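Local coordinates for reticulocyte-binding protein 2a (Plasmodium vivax, PDB 4Z8N), which probably binds the surface of young red blood cells during parasite invasion, through the alpha-helical erythrocyte-binding domain described here, at residues A[176-181]-A[217-222]; A[34-39]-A[159-164]; A[208-213]-A[278-283]; A[53-58]-A[127-132]. All coordinates share one frame; numbering follows the deposited sequence.

Contact 1: A[176-181]-A[217-222]; sequences TLKASL and IGEAHT
K178 and E219 meet across a gap that their backbones leave wide, with CA of K178 10.5 Å from CA of E219. The charged contact comes first: K178 NZ lies 3.4 Å from E219 OE2, a salt bridge whose hydrogen bond is weak. The lysine is extended throughout, its CG anti to the backbone N (chi1 -179°), which sends the ammonium straight toward the other helix. There it crosses the glutamate chain at about a right angle. K178 CD also passes 3.6 Å from E219 OE2, so this oxygen touches methylene as well as charge. A water accepts a hydrogen bond from K178 NZ at 2.8 Å and donates one to E219 OE1, bringing both carboxylate oxygens into the link. These segments belong to helices 168-194 and 199-237, an antiparallel helical hairpin of the Rh5-type coiled-coil domain, and the ion pair bridges them at the surface. Apolar packing between the two helices lies beside it, where L181 meets M211, L212 and I215. Within each helix a hydroxyl turns back to the backbone. S180 OG donates to L177 O at 2.7 Å, while T222 OG1 donates to G218 O at 3.0 Å, from the face of that carbonyl opposite to T222 N.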
loop_
_atom_site.group_PDB
_atom_site.type_symbol
_atom_site.label_atom_id
_atom_site.label_comp_id
_atom_site.label_asym_id
_atom_site.label_seq_id
_atom_site.Cartn_x
_atom_site.Cartn_y
_atom_site.Cartn_z
ATOM N N THR A 176 -12.861 11.323 8.505
ATOM C CA THR A 176 -14.275 11.619 8.687
ATOM C C THR A 176 -15.120 10.351 8.575
ATOM O O THR A 176 -16.067 10.153 9.339
ATOM C CB THR A 176 -14.755 12.669 7.667
ATOM O OG1 THR A 176 -14.003 13.874 7.844
ATOM C CG2 THR A 176 -16.218 12.984 7.865
ATOM N N LEU A 177 -14.766 9.487 7.632
ATOM C CA LEU A 177 -15.470 8.221 7.473
ATOM C C LEU A 177 -15.214 7.308 8.667
ATOM O O LEU A 177 -16.123 6.626 9.142
ATOM C CB LEU A 177 -15.055 7.528 6.175
ATOM C CG LEU A 177 -15.871 6.287 5.807
ATOM C CD1 LEU A 177 -17.344 6.646 5.668
ATOM C CD2 LEU A 177 -15.347 5.657 4.526
ATOM N N LYS A 178 -13.975 7.299 9.152
ATOM C CA LYS A 178 -13.621 6.512 10.330
ATOM C C LYS A 178 -14.499 6.875 11.520
ATOM O O LYS A 178 -14.999 5.998 12.222
ATOM C CB LYS A 178 -12.150 6.712 10.686
ATOM C CG LYS A 178 -11.671 5.907 11.881
ATOM C CD LYS A 178 -10.199 6.187 12.142
ATOM C CE LYS A 178 -9.646 5.312 13.247
ATOM N NZ LYS A 178 -8.200 5.582 13.473
ATOM N N ALA A 179 -14.687 8.174 11.734
ATOM C CA ALA A 179 -15.500 8.656 12.841
ATOM C C ALA A 179 -16.943 8.162 12.735
ATOM O O ALA A 179 -17.524 7.731 13.727
ATOM C CB ALA A 179 -15.461 10.178 12.901
ATOM N N SER A 180 -17.515 8.216 11.534
ATOM C CA SER A 180 -18.893 7.773 11.338
ATOM C C SER A 180 -19.013 6.262 11.536
ATOM O O SER A 180 -20.038 5.770 12.013
ATOM C CB SER A 180 -19.410 8.174 9.950
ATOM O OG SER A 180 -18.657 7.566 8.916
ATOM N N LEU A 181 -17.960 5.532 11.184
ATOM C CA LEU A 181 -17.926 4.088 11.397
ATOM C C LEU A 181 -17.841 3.759 12.883
ATOM O O LEU A 181 -18.430 2.784 13.343
ATOM C CB LEU A 181 -16.750 3.459 10.654
ATOM C CG LEU A 181 -16.860 3.412 9.128
ATOM C CD1 LEU A 181 -15.563 2.911 8.522
ATOM C CD2 LEU A 181 -18.036 2.540 8.687
ATOM N N ILE A 217 -5.183 0.532 6.834
ATOM C CA ILE A 217 -4.238 0.385 5.729
ATOM C C ILE A 217 -4.064 1.707 4.978
ATOM O O ILE A 217 -2.948 2.105 4.643
ATOM C CB ILE A 217 -4.695 -0.703 4.737
ATOM C CG1 ILE A 217 -4.771 -2.061 5.431
ATOM C CG2 ILE A 217 -3.749 -0.780 3.550
ATOM C CD1 ILE A 217 -5.370 -3.154 4.567
ATOM N N GLY A 218 -5.180 2.385 4.723
ATOM C CA GLY A 218 -5.162 3.665 4.039
ATOM C C GLY A 218 -4.389 4.730 4.794
ATOM O O GLY A 218 -3.714 5.563 4.192
ATOM N N GLU A 219 -4.488 4.702 6.120
ATOM C CA GLU A 219 -3.745 5.634 6.963
ATOM C C GLU A 219 -2.249 5.338 6.920
ATOM O O GLU A 219 -1.425 6.250 6.988
ATOM C CB GLU A 219 -4.244 5.576 8.407
ATOM C CG GLU A 219 -5.624 6.164 8.627
ATOM C CD GLU A 219 -6.140 5.912 10.031
ATOM O OE1 GLU A 219 -5.598 5.015 10.712
ATOM O OE2 GLU A 219 -7.084 6.607 10.454
ATOM N N ALA A 220 -1.905 4.059 6.808
ATOM C CA ALA A 220 -0.509 3.650 6.693
ATOM C C ALA A 220 0.110 4.179 5.396
ATOM O O ALA A 220 1.226 4.702 5.397
ATOM C CB ALA A 220 -0.393 2.133 6.761
ATOM N N HIS A 221 -0.620 4.044 4.294
ATOM C CA HIS A 221 -0.172 4.582 3.014
ATOM C C HIS A 221 -0.142 6.107 3.033
ATOM O O HIS A 221 0.752 6.723 2.455
ATOM C CB HIS A 221 -1.066 4.092 1.874
ATOM C CG HIS A 221 -0.791 2.682 1.453
ATOM N ND1 HIS A 221 0.449 2.268 1.013
ATOM C CD2 HIS A 221 -1.596 1.597 1.390
ATOM C CE1 HIS A 221 0.396 0.984 0.708
ATOM N NE2 HIS A 221 -0.833 0.551 0.929
ATOM N N THR A 222 -1.130 6.707 3.693
ATOM C CA THR A 222 -1.204 8.158 3.825
ATOM C C THR A 222 0.027 8.722 4.535
ATOM O O THR A 222 0.552 9.770 4.155
ATOM C CB THR A 222 -2.478 8.579 4.591
ATOM O OG1 THR A 222 -3.607 8.503 3.713
ATOM C CG2 THR A 222 -2.355 9.995 5.114
HETATM O O HOH W 1 -6.851 3.439 12.209
#

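Contact 2: A[34-39]-A[159-164]; sequences IKYYIT and VERVKE
Y36 and R161 stand on backbones far apart, CA of Y36 being 15.5 Å from CA of R161, with Y36 near the end of its helix. The helices, 26-37 and 149-162, are parts of the elongated helical fold of the erythrocyte-binding domain, brought side by side from distant places in the chain. The two long side chains approach from opposite directions and meet only at their ends. R161 NH1 donates to Y36 OH at 3.2 Å, with an N-H...O angle of 156°. The phenol oxygen sits at the edge of the guanidinium, almost exactly in its plane, and NH1 in turn lies near the plane of the phenol ring, although the two groups are rotated 57° from each other. R161 runs extended from CG to NE, whereas Y36 holds its ring between the backbone N and the carbonyl carbon (chi1 65°), which directs the phenol across the gap. Below this surface bridge, Y37 packs on T150, Y151, M154 and Y158 of helix 149-162, so side-chain packing joins the two helices as well. Both polar ends have weak second partners: E33 OE1 for Y36 OH, and Y260 OH for R161 NH1.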
loop_
_atom_site.group_PDB
_atom_site.type_symbol
_atom_site.label_atom_id
_atom_site.label_comp_id
_atom_site.label_asym_id
_atom_site.label_seq_id
_atom_site.Cartn_x
_atom_site.Cartn_y
_atom_site.Cartn_z
ATOM N N ILE A 34 15.942 4.865 -9.880
ATOM C CA ILE A 34 17.370 5.058 -10.109
ATOM C C ILE A 34 17.714 4.828 -11.578
ATOM O O ILE A 34 18.568 5.516 -12.142
ATOM C CB ILE A 34 18.214 4.116 -9.222
ATOM C CG1 ILE A 34 18.064 4.497 -7.750
ATOM C CG2 ILE A 34 19.686 4.173 -9.607
ATOM C CD1 ILE A 34 18.575 5.885 -7.431
ATOM N N LYS A 35 17.017 3.878 -12.196
ATOM C CA LYS A 35 17.288 3.488 -13.575
ATOM C C LYS A 35 17.285 4.668 -14.544
ATOM O O LYS A 35 18.187 4.788 -15.370
ATOM C CB LYS A 35 16.278 2.436 -14.036
ATOM C CG LYS A 35 16.493 1.962 -15.462
ATOM C CD LYS A 35 15.531 0.843 -15.822
ATOM C CE LYS A 35 16.130 -0.519 -15.522
ATOM N NZ LYS A 35 16.924 -1.036 -16.675
ATOM N N TYR A 36 16.292 5.549 -14.448
ATOM C CA TYR A 36 16.266 6.700 -15.349
ATOM C C TYR A 36 16.745 7.978 -14.661
ATOM O O TYR A 36 16.832 9.037 -15.286
ATOM C CB TYR A 36 14.867 6.897 -15.944
ATOM C CG TYR A 36 13.777 7.262 -14.963
ATOM C CD1 TYR A 36 13.477 8.592 -14.695
ATOM C CD2 TYR A 36 13.024 6.281 -14.334
ATOM C CE1 TYR A 36 12.469 8.935 -13.811
ATOM C CE2 TYR A 36 12.015 6.614 -13.447
ATOM C CZ TYR A 36 11.742 7.943 -13.190
ATOM O OH TYR A 36 10.739 8.283 -12.311
ATOM N N TYR A 37 17.076 7.869 -13.379
ATOM C CA TYR A 37 17.677 8.979 -12.649
ATOM C C TYR A 37 19.060 9.305 -13.218
ATOM O O TYR A 37 19.379 10.466 -13.474
ATOM C CB TYR A 37 17.783 8.645 -11.155
ATOM C CG TYR A 37 17.982 9.845 -10.250
ATOM C CD1 TYR A 37 19.178 10.558 -10.250
ATOM C CD2 TYR A 37 16.976 10.255 -9.381
ATOM C CE1 TYR A 37 19.360 11.651 -9.425
ATOM C CE2 TYR A 37 17.151 11.344 -8.546
ATOM C CZ TYR A 37 18.346 12.038 -8.573
ATOM O OH TYR A 37 18.527 13.124 -7.747
ATOM N N ILE A 38 19.868 8.268 -13.420
ATOM C CA ILE A 38 21.265 8.427 -13.826
ATOM C C ILE A 38 21.475 8.292 -15.335
ATOM O O ILE A 38 22.569 7.947 -15.788
ATOM C CB ILE A 38 22.161 7.396 -13.118
ATOM C CG1 ILE A 38 21.694 5.974 -13.446
ATOM C CG2 ILE A 38 22.147 7.627 -11.617
ATOM C CD1 ILE A 38 22.591 4.886 -12.892
ATOM N N THR A 39 20.430 8.584 -16.103
ATOM C CA THR A 39 20.443 8.361 -17.546
ATOM C C THR A 39 21.494 9.191 -18.291
ATOM O O THR A 39 21.875 8.853 -19.411
ATOM C CB THR A 39 19.052 8.647 -18.160
ATOM O OG1 THR A 39 19.101 8.451 -19.580
ATOM C CG2 THR A 39 18.608 10.071 -17.860
ATOM N N VAL A 159 9.426 17.298 -7.372
ATOM C CA VAL A 159 8.655 18.363 -6.743
ATOM C C VAL A 159 7.343 18.608 -7.490
ATOM O O VAL A 159 6.279 18.688 -6.879
ATOM C CB VAL A 159 9.475 19.675 -6.668
ATOM C CG1 VAL A 159 8.570 20.875 -6.460
ATOM C CG2 VAL A 159 10.518 19.592 -5.560
ATOM N N GLU A 160 7.417 18.708 -8.813
ATOM C CA GLU A 160 6.228 18.957 -9.623
ATOM C C GLU A 160 5.229 17.800 -9.526
ATOM O O GLU A 160 4.016 18.009 -9.543
ATOM C CB GLU A 160 6.622 19.199 -11.082
ATOM C CG GLU A 160 5.464 19.579 -11.999
ATOM C CD GLU A 160 4.856 20.935 -11.670
ATOM O OE1 GLU A 160 5.522 21.752 -10.999
ATOM O OE2 GLU A 160 3.706 21.184 -12.089
ATOM N N ARG A 161 5.744 16.581 -9.413
ATOM C CA ARG A 161 4.890 15.403 -9.332
ATOM C C ARG A 161 4.130 15.310 -8.010
ATOM O O ARG A 161 2.952 14.967 -8.000
ATOM C CB ARG A 161 5.716 14.135 -9.555
ATOM C CG ARG A 161 6.095 13.918 -11.010
ATOM C CD ARG A 161 6.992 12.709 -11.185
ATOM N NE ARG A 161 7.294 12.466 -12.593
ATOM C CZ ARG A 161 8.103 11.507 -13.029
ATOM N NH1 ARG A 161 8.697 10.693 -12.166
ATOM N NH2 ARG A 161 8.319 11.364 -14.329
ATOM N N VAL A 162 4.789 15.625 -6.897
ATOM C CA VAL A 162 4.129 15.527 -5.598
ATOM C C VAL A 162 3.139 16.671 -5.383
ATOM O O VAL A 162 2.254 16.577 -4.537
ATOM C CB VAL A 162 5.142 15.510 -4.431
ATOM C CG1 VAL A 162 6.076 14.318 -4.556
ATOM C CG2 VAL A 162 5.919 16.810 -4.367
ATOM N N LYS A 163 3.285 17.741 -6.156
ATOM C CA LYS A 163 2.374 18.879 -6.066
ATOM C C LYS A 163 1.103 18.644 -6.872
ATOM O O LYS A 163 0.142 19.401 -6.758
ATOM C CB LYS A 163 3.054 20.160 -6.555
ATOM C CG LYS A 163 4.116 20.715 -5.626
ATOM C CD LYS A 163 4.707 21.997 -6.195
ATOM C CE LYS A 163 5.748 22.590 -5.261
ATOM N NZ LYS A 163 6.400 23.795 -5.849
ATOM N N GLU A 164 1.103 17.598 -7.689
ATOM C CA GLU A 164 -0.022 17.338 -8.580
ATOM C C GLU A 164 -1.288 16.937 -7.827
ATOM O O GLU A 164 -2.396 17.213 -8.286
ATOM C CB GLU A 164 0.346 16.259 -9.600
ATOM C CG GLU A 164 1.183 16.779 -10.760
ATOM C CD GLU A 164 1.631 15.677 -11.696
ATOM O OE1 GLU A 164 2.629 15.878 -12.420
ATOM O OE2 GLU A 164 0.988 14.608 -11.707
#

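Contact 3: A[208-213]-A[278-283]; sequences QEEMLD and KEKGKL
The carboxylate of E210 is the flat group that meets K280, and the lysine end lies over one of its faces: K280 CE is 4.1 Å from E210 OE1, and NZ is on that same side. E210 OE2 also comes near E85 OE2, a close pair of like charges. Helices 199-237 and 246-297, two long members of the coiled-coil bundle, pass here almost antiparallel, at 158° between directions, with local axes 10.4 Å apart. M211 and K280 mark the closest backbone approach, CA of M211 lying 7.0 Å from CA of K280. E210 and K280 cross at about a right angle, and the 4.2 Å between E210 OE1 and K280 NZ is too long for a salt bridge. The firmer partner of this ammonium is E85, with a weak bond to E279 OE2 in addition. Such a positive charge beside two neighbouring carboxylates would partly offset their repulsion, which otherwise might raise the pKa of one of them. The apolar half of the contact is M211 against the root of the lysine. The two side chains slide past each other in opposite directions, M211 CG resting 3.6 Å from K280 CB and the sulfur beside the same carbon. A bend at the end of the methionine (chi3 72°) then brings its methyl to the backbone of G281, where M211 CE lies 3.9 Å from G281 N.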
loop_
_atom_site.group_PDB
_atom_site.type_symbol
_atom_site.label_atom_id
_atom_site.label_comp_id
_atom_site.label_asym_id
_atom_site.label_seq_id
_atom_site.Cartn_x
_atom_site.Cartn_y
_atom_site.Cartn_z
ATOM N N GLN A 208 -18.518 -3.103 8.932
ATOM C CA GLN A 208 -17.944 -2.020 9.718
ATOM C C GLN A 208 -16.511 -2.321 10.089
ATOM O O GLN A 208 -15.680 -1.464 10.044
ATOM C CB GLN A 208 -18.725 -1.722 11.000
ATOM C CG GLN A 208 -19.997 -0.938 10.823
ATOM C CD GLN A 208 -20.865 -0.859 12.061
ATOM O OE1 GLN A 208 -21.838 -0.171 12.072
ATOM N NE2 GLN A 208 -20.514 -1.570 13.081
ATOM N N GLU A 209 -16.235 -3.551 10.476
ATOM C CA GLU A 209 -14.865 -3.874 10.884
ATOM C C GLU A 209 -13.877 -3.861 9.718
ATOM O O GLU A 209 -12.758 -3.365 9.857
ATOM C CB GLU A 209 -14.805 -5.236 11.578
ATOM C CG GLU A 209 -13.465 -5.538 12.271
ATOM C CD GLU A 209 -13.587 -6.639 13.312
ATOM O OE1 GLU A 209 -14.734 -7.042 13.596
ATOM O OE2 GLU A 209 -12.551 -7.105 13.840
ATOM N N GLU A 210 -14.273 -4.409 8.573
ATOM C CA GLU A 210 -13.359 -4.446 7.439
ATOM C C GLU A 210 -13.216 -3.056 6.819
ATOM O O GLU A 210 -12.190 -2.749 6.220
ATOM C CB GLU A 210 -13.805 -5.488 6.399
ATOM C CG GLU A 210 -15.116 -5.218 5.685
ATOM C CD GLU A 210 -15.427 -6.282 4.633
ATOM O OE1 GLU A 210 -14.482 -6.917 4.117
ATOM O OE2 GLU A 210 -16.619 -6.490 4.324
ATOM N N MET A 211 -14.219 -2.202 6.989
ATOM C CA MET A 211 -14.086 -0.821 6.535
ATOM C C MET A 211 -13.087 -0.067 7.405
ATOM O O MET A 211 -12.307 0.742 6.902
ATOM C CB MET A 211 -15.438 -0.110 6.526
ATOM C CG MET A 211 -16.292 -0.475 5.327
ATOM S SD MET A 211 -17.834 0.446 5.220
ATOM C CE MET A 211 -17.235 2.067 4.737
ATOM N N LEU A 212 -13.100 -0.348 8.706
ATOM C CA LEU A 212 -12.120 0.228 9.619
ATOM C C LEU A 212 -10.720 -0.310 9.312
ATOM O O LEU A 212 -9.734 0.424 9.400
ATOM C CB LEU A 212 -12.501 -0.054 11.077
ATOM C CG LEU A 212 -13.695 0.736 11.632
ATOM C CD1 LEU A 212 -14.090 0.235 13.014
ATOM C CD2 LEU A 212 -13.394 2.225 11.679
ATOM N N ASP A 213 -10.640 -1.585 8.938
ATOM C CA ASP A 213 -9.364 -2.206 8.571
ATOM C C ASP A 213 -8.778 -1.590 7.308
ATOM O O ASP A 213 -7.571 -1.372 7.213
ATOM C CB ASP A 213 -9.532 -3.713 8.371
ATOM C CG ASP A 213 -9.729 -4.455 9.672
ATOM O OD1 ASP A 213 -9.246 -3.966 10.716
ATOM O OD2 ASP A 213 -10.367 -5.527 9.650
ATOM N N LYS A 278 -16.082 3.094 -0.976
ATOM C CA LYS A 278 -17.341 3.436 -1.633
ATOM C C LYS A 278 -18.205 2.198 -1.849
ATOM O O LYS A 278 -19.409 2.218 -1.590
ATOM C CB LYS A 278 -17.074 4.130 -2.973
ATOM C CG LYS A 278 -18.283 4.230 -3.895
ATOM C CD LYS A 278 -19.405 5.049 -3.275
ATOM C CE LYS A 278 -20.550 5.236 -4.257
ATOM N NZ LYS A 278 -21.832 5.531 -3.564
ATOM N N GLU A 279 -17.582 1.127 -2.328
ATOM C CA GLU A 279 -18.283 -0.130 -2.556
ATOM C C GLU A 279 -18.859 -0.682 -1.255
ATOM O O GLU A 279 -20.025 -1.067 -1.201
ATOM C CB GLU A 279 -17.351 -1.164 -3.192
ATOM C CG GLU A 279 -17.992 -2.532 -3.377
ATOM C CD GLU A 279 -17.043 -3.675 -3.069
ATOM O OE1 GLU A 279 -15.871 -3.609 -3.495
ATOM O OE2 GLU A 279 -17.465 -4.639 -2.395
ATOM N N LYS A 280 -18.034 -0.712 -0.213
ATOM C CA LYS A 280 -18.451 -1.245 1.080
ATOM C C LYS A 280 -19.483 -0.332 1.733
ATOM O O LYS A 280 -20.428 -0.802 2.362
ATOM C CB LYS A 280 -17.250 -1.419 2.013
ATOM C CG LYS A 280 -16.091 -2.223 1.441
ATOM C CD LYS A 280 -16.458 -3.665 1.172
ATOM C CE LYS A 280 -15.215 -4.481 0.845
ATOM N NZ LYS A 280 -15.560 -5.802 0.265
ATOM N N GLY A 281 -19.287 0.975 1.582
ATOM C CA GLY A 281 -20.192 1.966 2.137
ATOM C C GLY A 281 -21.604 1.841 1.597
ATOM O O GLY A 281 -22.573 1.882 2.356
ATOM N N LYS A 282 -21.722 1.681 0.283
ATOM C CA LYS A 282 -23.024 1.485 -0.345
ATOM C C LYS A 282 -23.735 0.268 0.243
ATOM O O LYS A 282 -24.931 0.317 0.533
ATOM C CB LYS A 282 -22.877 1.322 -1.860
ATOM C CG LYS A 282 -24.114 0.750 -2.534
ATOM C CD LYS A 282 -24.006 0.786 -4.051
ATOM C CE LYS A 282 -25.224 0.141 -4.699
ATOM N NZ LYS A 282 -25.232 0.305 -6.180
ATOM N N LEU A 283 -22.989 -0.818 0.423
ATOM C CA LEU A 283 -23.542 -2.042 0.990
ATOM C C LEU A 283 -23.955 -1.837 2.442
ATOM O O LEU A 283 -25.007 -2.315 2.870
ATOM C CB LEU A 283 -22.534 -3.188 0.889
ATOM C CG LEU A 283 -22.954 -4.521 1.513
ATOM C CD1 LEU A 283 -24.291 -4.997 0.959
ATOM C CD2 LEU A 283 -21.881 -5.571 1.284
#

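Contact 4: A[53-58]-A[127-132]; sequences NQSVNP and SKFNEK
Two antiparallel helices of the Rh5-type coiled-coil domain, 42-69 and 119-136, pack here through F129, which reaches across to S55 and V56. Their local axes pass 10.4 Å apart with 149° between directions. The closest backbone approach joins S55 to F129, with CA of S55 7.0 Å from CA of F129. The phenylalanine carries CG anti to its backbone nitrogen (chi1 -180°), which projects the ring into the interface. One methyl of V56 sits over a face of this ring: V56 CG2 is 3.6 Å from the F129 centroid and only 16° off the ring normal, a CH-pi contact, and its nearest ring atom is F129 CE2 at 3.5 Å. S55 approaches the neighbouring part of the ring obliquely, its CB 3.5 Å from F129 CD1. F31 of helix 26-37 meets the F129 ring edge-to-face and also touches V56, so a third helix closes in on the same cluster. N130 packs against F31 as well. At the exposed margin Q54 and K132, both extended, cross at about a right angle, yet Q54 OE1 remains 4.1 Å from K132 NZ, beyond hydrogen-bonding distance. With no hydrogen bond or salt bridge between the segments, their cohesion probably rests on van der Waals contact, including the CH-pi contact of the V56 CG2 methyl with F129, while the polar margin adds at most a loose electrostatic attraction.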
loop_
_atom_site.group_PDB
_atom_site.type_symbol
_atom_site.label_atom_id
_atom_site.label_comp_id
_atom_site.label_asym_id
_atom_site.label_seq_id
_atom_site.Cartn_x
_atom_site.Cartn_y
_atom_site.Cartn_z
ATOM N N ASN A 53 19.274 -5.939 -14.789
ATOM C CA ASN A 53 18.751 -7.081 -15.528
ATOM C C ASN A 53 19.168 -8.407 -14.892
ATOM O O ASN A 53 18.411 -9.377 -14.901
ATOM C CB ASN A 53 19.214 -7.023 -16.986
ATOM C CG ASN A 53 18.323 -7.825 -17.919
ATOM O OD1 ASN A 53 17.788 -8.870 -17.547
ATOM N ND2 ASN A 53 18.158 -7.333 -19.141
ATOM N N GLN A 54 20.372 -8.442 -14.331
ATOM C CA GLN A 54 20.891 -9.667 -13.734
ATOM C C GLN A 54 20.297 -9.944 -12.352
ATOM O O GLN A 54 20.101 -11.100 -11.977
ATOM C CB GLN A 54 22.418 -9.607 -13.634
ATOM C CG GLN A 54 23.044 -10.883 -13.092
ATOM C CD GLN A 54 24.555 -10.807 -12.996
ATOM O OE1 GLN A 54 25.102 -9.943 -12.309
ATOM N NE2 GLN A 54 25.239 -11.717 -13.681
ATOM N N SER A 55 20.004 -8.887 -11.601
ATOM C CA SER A 55 19.586 -9.040 -10.208
ATOM C C SER A 55 18.107 -8.742 -9.969
ATOM O O SER A 55 17.379 -9.569 -9.417
ATOM C CB SER A 55 20.433 -8.138 -9.307
ATOM O OG SER A 55 21.801 -8.495 -9.363
ATOM N N VAL A 56 17.668 -7.557 -10.376
ATOM C CA VAL A 56 16.322 -7.096 -10.056
ATOM C C VAL A 56 15.234 -7.867 -10.806
ATOM O O VAL A 56 14.235 -8.273 -10.209
ATOM C CB VAL A 56 16.169 -5.593 -10.351
ATOM C CG1 VAL A 56 14.756 -5.128 -10.039
ATOM C CG2 VAL A 56 17.178 -4.796 -9.543
ATOM N N ASN A 57 15.426 -8.070 -12.106
ATOM C CA ASN A 57 14.419 -8.752 -12.920
ATOM C C ASN A 57 14.148 -10.208 -12.512
ATOM O O ASN A 57 12.985 -10.611 -12.446
ATOM C CB ASN A 57 14.803 -8.688 -14.402
ATOM C CG ASN A 57 14.531 -7.328 -15.016
ATOM O OD1 ASN A 57 13.607 -6.624 -14.606
ATOM N ND2 ASN A 57 15.335 -6.952 -16.004
ATOM N N PRO A 58 15.202 -11.006 -12.240
ATOM C CA PRO A 58 14.890 -12.354 -11.748
ATOM C C PRO A 58 14.231 -12.334 -10.370
ATOM O O PRO A 58 13.402 -13.197 -10.074
ATOM C CB PRO A 58 16.262 -13.032 -11.679
ATOM C CG PRO A 58 17.113 -12.269 -12.627
ATOM C CD PRO A 58 16.643 -10.854 -12.513
ATOM N N SER A 127 18.642 -5.575 -0.508
ATOM C CA SER A 127 19.678 -4.877 0.239
ATOM C C SER A 127 21.039 -5.075 -0.423
ATOM O O SER A 127 21.841 -4.143 -0.506
ATOM C CB SER A 127 19.711 -5.367 1.688
ATOM O OG SER A 127 20.704 -4.686 2.432
ATOM N N LYS A 128 21.285 -6.291 -0.900
ATOM C CA LYS A 128 22.539 -6.622 -1.570
ATOM C C LYS A 128 22.704 -5.839 -2.870
ATOM O O LYS A 128 23.792 -5.347 -3.168
ATOM C CB LYS A 128 22.613 -8.124 -1.850
ATOM C CG LYS A 128 23.136 -8.946 -0.681
ATOM C CD LYS A 128 22.770 -10.414 -0.834
ATOM C CE LYS A 128 22.315 -11.006 0.491
ATOM N NZ LYS A 128 21.201 -11.981 0.312
ATOM N N PHE A 129 21.627 -5.723 -3.639
ATOM C CA PHE A 129 21.669 -4.957 -4.882
ATOM C C PHE A 129 21.818 -3.465 -4.605
ATOM O O PHE A 129 22.485 -2.754 -5.358
ATOM C CB PHE A 129 20.418 -5.206 -5.724
ATOM C CG PHE A 129 20.404 -4.443 -7.022
ATOM C CD1 PHE A 129 21.155 -4.879 -8.104
ATOM C CD2 PHE A 129 19.641 -3.293 -7.160
ATOM C CE1 PHE A 129 21.147 -4.181 -9.300
ATOM C CE2 PHE A 129 19.630 -2.589 -8.355
ATOM C CZ PHE A 129 20.382 -3.035 -9.425
ATOM N N ASN A 130 21.195 -2.998 -3.527
ATOM C CA ASN A 130 21.291 -1.597 -3.134
ATOM C C ASN A 130 22.728 -1.193 -2.826
ATOM O O ASN A 130 23.158 -0.094 -3.173
ATOM C CB ASN A 130 20.401 -1.315 -1.922
ATOM C CG ASN A 130 20.383 0.154 -1.543
ATOM O OD1 ASN A 130 19.866 0.990 -2.286
ATOM N ND2 ASN A 130 20.941 0.476 -0.382
ATOM N N GLU A 131 23.468 -2.086 -2.175
ATOM C CA GLU A 131 24.873 -1.832 -1.882
ATOM C C GLU A 131 25.677 -1.826 -3.178
ATOM O O GLU A 131 26.654 -1.089 -3.313
ATOM C CB GLU A 131 25.431 -2.874 -0.905
ATOM C CG GLU A 131 26.907 -2.678 -0.569
ATOM C CD GLU A 131 27.323 -3.349 0.731
ATOM O OE1 GLU A 131 27.709 -4.535 0.691
ATOM O OE2 GLU A 131 27.270 -2.689 1.793
ATOM N N LYS A 132 25.245 -2.639 -4.135
ATOM C CA LYS A 132 25.921 -2.738 -5.421
ATOM C C LYS A 132 25.771 -1.442 -6.213
ATOM O O LYS A 132 26.658 -1.071 -6.980
ATOM C CB LYS A 132 25.376 -3.922 -6.223
ATOM C CG LYS A 132 26.218 -4.297 -7.432
ATOM C CD LYS A 132 25.869 -5.688 -7.938
ATOM C CE LYS A 132 26.874 -6.160 -8.978
ATOM N NZ LYS A 132 26.701 -7.601 -9.307
#

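Overall arrangement
From the N terminus, the 34-39 segment opens contact 2, which waits until 159-164 to close, linking helices 26-37 and 149-162. Within that long loop lies contact 4, joining 53-58 to 127-132, so it is nested inside contact 2; the two do not touch, their nearest atoms being about 6 Å apart. Contact 1 opens at 176-181 and closes at 217-222, joining helices 168-194 and 199-237. Contact 3 opens at 208-213, before that closure, and closes at 278-283, tying helix 199-237 to helix 246-297; the two therefore cross. Their centres are about 11 Å apart, and they touch through L177, K178 and L181 against M211 and L212. Helices 149-162 and 168-194, consecutive in the chain, connect contact 2 to contact 1.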